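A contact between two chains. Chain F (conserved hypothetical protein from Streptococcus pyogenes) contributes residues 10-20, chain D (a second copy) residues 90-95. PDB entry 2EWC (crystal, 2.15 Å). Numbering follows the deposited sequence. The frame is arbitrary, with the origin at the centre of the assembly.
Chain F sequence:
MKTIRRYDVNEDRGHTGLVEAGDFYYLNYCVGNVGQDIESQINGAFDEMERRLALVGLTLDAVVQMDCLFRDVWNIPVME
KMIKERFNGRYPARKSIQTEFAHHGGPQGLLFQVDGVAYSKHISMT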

# COMPACT_ATOMS: atom_id res chain seq x y z
N ASN F 10 -50.05 -12.28 -4.62
CA ASN F 10 -48.95 -11.63 -5.34
C ASN F 10 -48.59 -12.49 -6.54
O ASN F 10 -47.96 -13.56 -6.40
CB ASN F 10 -47.75 -11.42 -4.40
CG ASN F 10 -46.62 -10.63 -5.03
OD1 ASN F 10 -46.37 -10.73 -6.23
ND2 ASN F 10 -45.92 -9.86 -4.21
N GLU F 11 -49.03 -12.03 -7.70
CA GLU F 11 -48.87 -12.72 -8.97
C GLU F 11 -47.42 -12.75 -9.46
O GLU F 11 -46.99 -13.76 -10.00
CB GLU F 11 -49.74 -12.10 -10.07
CG GLU F 11 -51.24 -12.09 -9.76
CD GLU F 11 -51.90 -13.44 -10.01
OE1 GLU F 11 -51.34 -14.29 -10.76
OE2 GLU F 11 -53.00 -13.63 -9.46
N ASP F 12 -46.69 -11.66 -9.27
CA ASP F 12 -45.26 -11.62 -9.63
C ASP F 12 -44.45 -12.67 -8.85
O ASP F 12 -43.67 -13.41 -9.42
CB ASP F 12 -44.66 -10.21 -9.42
CG ASP F 12 -45.33 -9.13 -10.29
OD1 ASP F 12 -46.02 -9.45 -11.30
OD2 ASP F 12 -45.16 -7.92 -9.97
N ARG F 13 -44.65 -12.73 -7.54
CA ARG F 13 -43.94 -13.67 -6.67
C ARG F 13 -44.52 -15.09 -6.62
O ARG F 13 -43.88 -16.00 -6.11
CB ARG F 13 -43.90 -13.10 -5.24
CG ARG F 13 -43.12 -11.79 -5.06
CD ARG F 13 -41.64 -11.93 -5.44
NE ARG F 13 -41.19 -10.65 -5.95
CZ ARG F 13 -40.85 -10.38 -7.22
NH1 ARG F 13 -40.85 -11.33 -8.16
NH2 ARG F 13 -40.49 -9.14 -7.53
N GLY F 14 -45.74 -15.28 -7.11
CA GLY F 14 -46.38 -16.60 -7.00
C GLY F 14 -46.70 -17.07 -5.58
O GLY F 14 -46.45 -18.21 -5.24
N HIS F 15 -47.29 -16.19 -4.77
CA HIS F 15 -47.75 -16.57 -3.43
C HIS F 15 -49.04 -15.84 -3.05
O HIS F 15 -49.39 -14.82 -3.64
CB HIS F 15 -46.68 -16.39 -2.33
CG HIS F 15 -46.28 -14.96 -2.10
ND1 HIS F 15 -47.18 -13.95 -1.81
CD2 HIS F 15 -45.06 -14.36 -2.12
CE1 HIS F 15 -46.54 -12.81 -1.66
NE2 HIS F 15 -45.25 -13.03 -1.86
N THR F 16 -49.69 -16.38 -2.03
CA THR F 16 -50.93 -15.82 -1.51
C THR F 16 -50.61 -15.32 -0.11
O THR F 16 -50.03 -16.07 0.69
CB THR F 16 -52.01 -16.89 -1.48
OG1 THR F 16 -52.31 -17.27 -2.83
CG2 THR F 16 -53.30 -16.42 -0.76
N GLY F 17 -50.94 -14.05 0.17
CA GLY F 17 -50.63 -13.45 1.46
C GLY F 17 -51.37 -14.13 2.61
O GLY F 17 -50.82 -14.30 3.68
N LEU F 18 -52.63 -14.53 2.38
CA LEU F 18 -53.44 -15.20 3.39
C LEU F 18 -54.35 -16.22 2.72
O LEU F 18 -55.18 -15.87 1.87
CB LEU F 18 -54.30 -14.17 4.16
CG LEU F 18 -55.21 -14.75 5.25
CD1 LEU F 18 -54.40 -14.99 6.50
CD2 LEU F 18 -56.32 -13.84 5.56
N VAL F 19 -54.21 -17.48 3.14
CA VAL F 19 -55.07 -18.55 2.65
C VAL F 19 -56.05 -19.02 3.72
O VAL F 19 -55.64 -19.34 4.82
CB VAL F 19 -54.25 -19.76 2.18
CG1 VAL F 19 -55.18 -20.88 1.72
CG2 VAL F 19 -53.26 -19.34 1.03
N GLU F 20 -57.33 -19.02 3.40
CA GLU F 20 -58.36 -19.48 4.30
C GLU F 20 -58.77 -20.89 3.90
O GLU F 20 -59.18 -21.14 2.78
CB GLU F 20 -59.57 -18.53 4.23
CG GLU F 20 -60.88 -19.08 4.84
CD GLU F 20 -62.07 -18.09 4.72
OE1 GLU F 20 -61.84 -16.88 4.45
OE2 GLU F 20 -63.23 -18.53 4.89
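Chain D 90-95: RYPARK

Contacts between copies of one protein often rest on backbone carbonyls, which accept hydrogen bonds from donors of either backbone or side chain. Chain D illustrates this, all four direct hydrogen bonds ending on a carbonyl, as it passes over the turn of chain F and the short strand at His F15 and Thr F16. Its backbone is extended throughout, outside any strand at first and a strand from Ala D93 onward. From Tyr D91 to Ala D93 the chain advances in the same general sense as chain F from Gly F14 to Thr F16, though obliquely, and then veers off: Tyr D91 lies nearest His F15 (CA to CA, 4.9 Å) and Ala D93 nearest Thr F16 (CA to CA, 5.0 Å).

Arg D90 points away and makes no contact. Tyr D91 points toward chain F with chi1 in the m well, and its ring lies flat on Gly F14, whose CA stands 3.7 Å from the ring centroid and almost on the ring normal. Gly F14 has a positive phi, a conformation that favours glycine. Glu F11 meets the ring edge, and one water joins Tyr D91 OH to both O and OE1 of Glu F11. The backbone of Tyr D91 is held as well: its O accepts a hydrogen bond from Thr F16 OG1 at 2.6 Å, while a second water links its N to the same hydroxyl.

The CA-to-CB bond of Pro D92 points away, but its O accepts a hydrogen bond from Thr F16 N at 3.2 Å. Ala D93 continues the pairing through a CA-H...O contact from its CA to Thr F16 O at 3.4 Å, and its CB packs 4.2 Å from Val F19 CG2. Arg D94 then reaches back: its NH2 donates to Arg F13 O at 2.5 Å and to Gly F14 O at 2.9 Å, tying down the turn, while His F15 CB lies over a guanidinium face. Lys D95 is already out of reach.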

# COMPACT_ATOMS: atom_id res chain seq x y z
N ARG D 90 -52.98 -20.42 -8.87
CA ARG D 90 -53.46 -20.45 -7.50
C ARG D 90 -52.32 -20.91 -6.63
O ARG D 90 -51.84 -22.03 -6.79
CB ARG D 90 -54.67 -21.38 -7.35
CG ARG D 90 -55.91 -20.87 -8.08
CD ARG D 90 -57.10 -21.85 -7.91
NE ARG D 90 -58.33 -21.28 -8.48
CZ ARG D 90 -58.75 -21.50 -9.72
NH1 ARG D 90 -59.87 -20.94 -10.16
NH2 ARG D 90 -58.04 -22.28 -10.54
N TYR D 91 -51.91 -20.05 -5.71
CA TYR D 91 -50.66 -20.23 -5.00
C TYR D 91 -50.91 -20.39 -3.52
O TYR D 91 -51.90 -19.87 -3.00
CB TYR D 91 -49.77 -19.00 -5.25
CG TYR D 91 -49.63 -18.64 -6.71
CD1 TYR D 91 -49.10 -19.57 -7.62
CD2 TYR D 91 -50.06 -17.41 -7.20
CE1 TYR D 91 -48.96 -19.26 -8.97
CE2 TYR D 91 -49.94 -17.09 -8.57
CZ TYR D 91 -49.37 -18.02 -9.43
OH TYR D 91 -49.25 -17.76 -10.77
N PRO D 92 -50.06 -21.18 -2.84
CA PRO D 92 -50.12 -21.25 -1.38
C PRO D 92 -49.43 -20.06 -0.74
O PRO D 92 -48.65 -19.33 -1.41
CB PRO D 92 -49.27 -22.50 -1.04
CG PRO D 92 -48.43 -22.72 -2.17
CD PRO D 92 -49.04 -22.08 -3.41
N ALA D 93 -49.68 -19.94 0.56
CA ALA D 93 -48.84 -19.18 1.47
C ALA D 93 -47.51 -19.91 1.57
O ALA D 93 -47.46 -21.13 1.52
CB ALA D 93 -49.51 -19.13 2.83
N ARG D 94 -46.43 -19.17 1.78
CA ARG D 94 -45.16 -19.85 1.88
C ARG D 94 -44.07 -19.10 2.66
O ARG D 94 -44.16 -17.90 2.90
CB ARG D 94 -44.68 -20.19 0.47
CG ARG D 94 -43.89 -19.12 -0.17
CD ARG D 94 -43.13 -19.72 -1.35
NE ARG D 94 -43.69 -19.20 -2.58
CZ ARG D 94 -43.18 -18.16 -3.22
NH1 ARG D 94 -42.10 -17.56 -2.77
NH2 ARG D 94 -43.74 -17.73 -4.31
N LYS D 95 -43.06 -19.85 3.08
CA LYS D 95 -41.81 -19.20 3.49
C LYS D 95 -40.67 -20.05 2.96
O LYS D 95 -40.85 -21.23 2.63
CB LYS D 95 -41.70 -19.02 5.02
CG LYS D 95 -41.79 -20.30 5.81
CD LYS D 95 -41.40 -20.04 7.29
CE LYS D 95 -41.45 -21.35 8.09
NZ LYS D 95 -42.88 -21.80 8.15
O HOH W 1 -53.28 -17.51 -5.37
O HOH W 2 -48.91 -15.44 -11.38
O HOH W 3 -46.41 -19.78 -3.05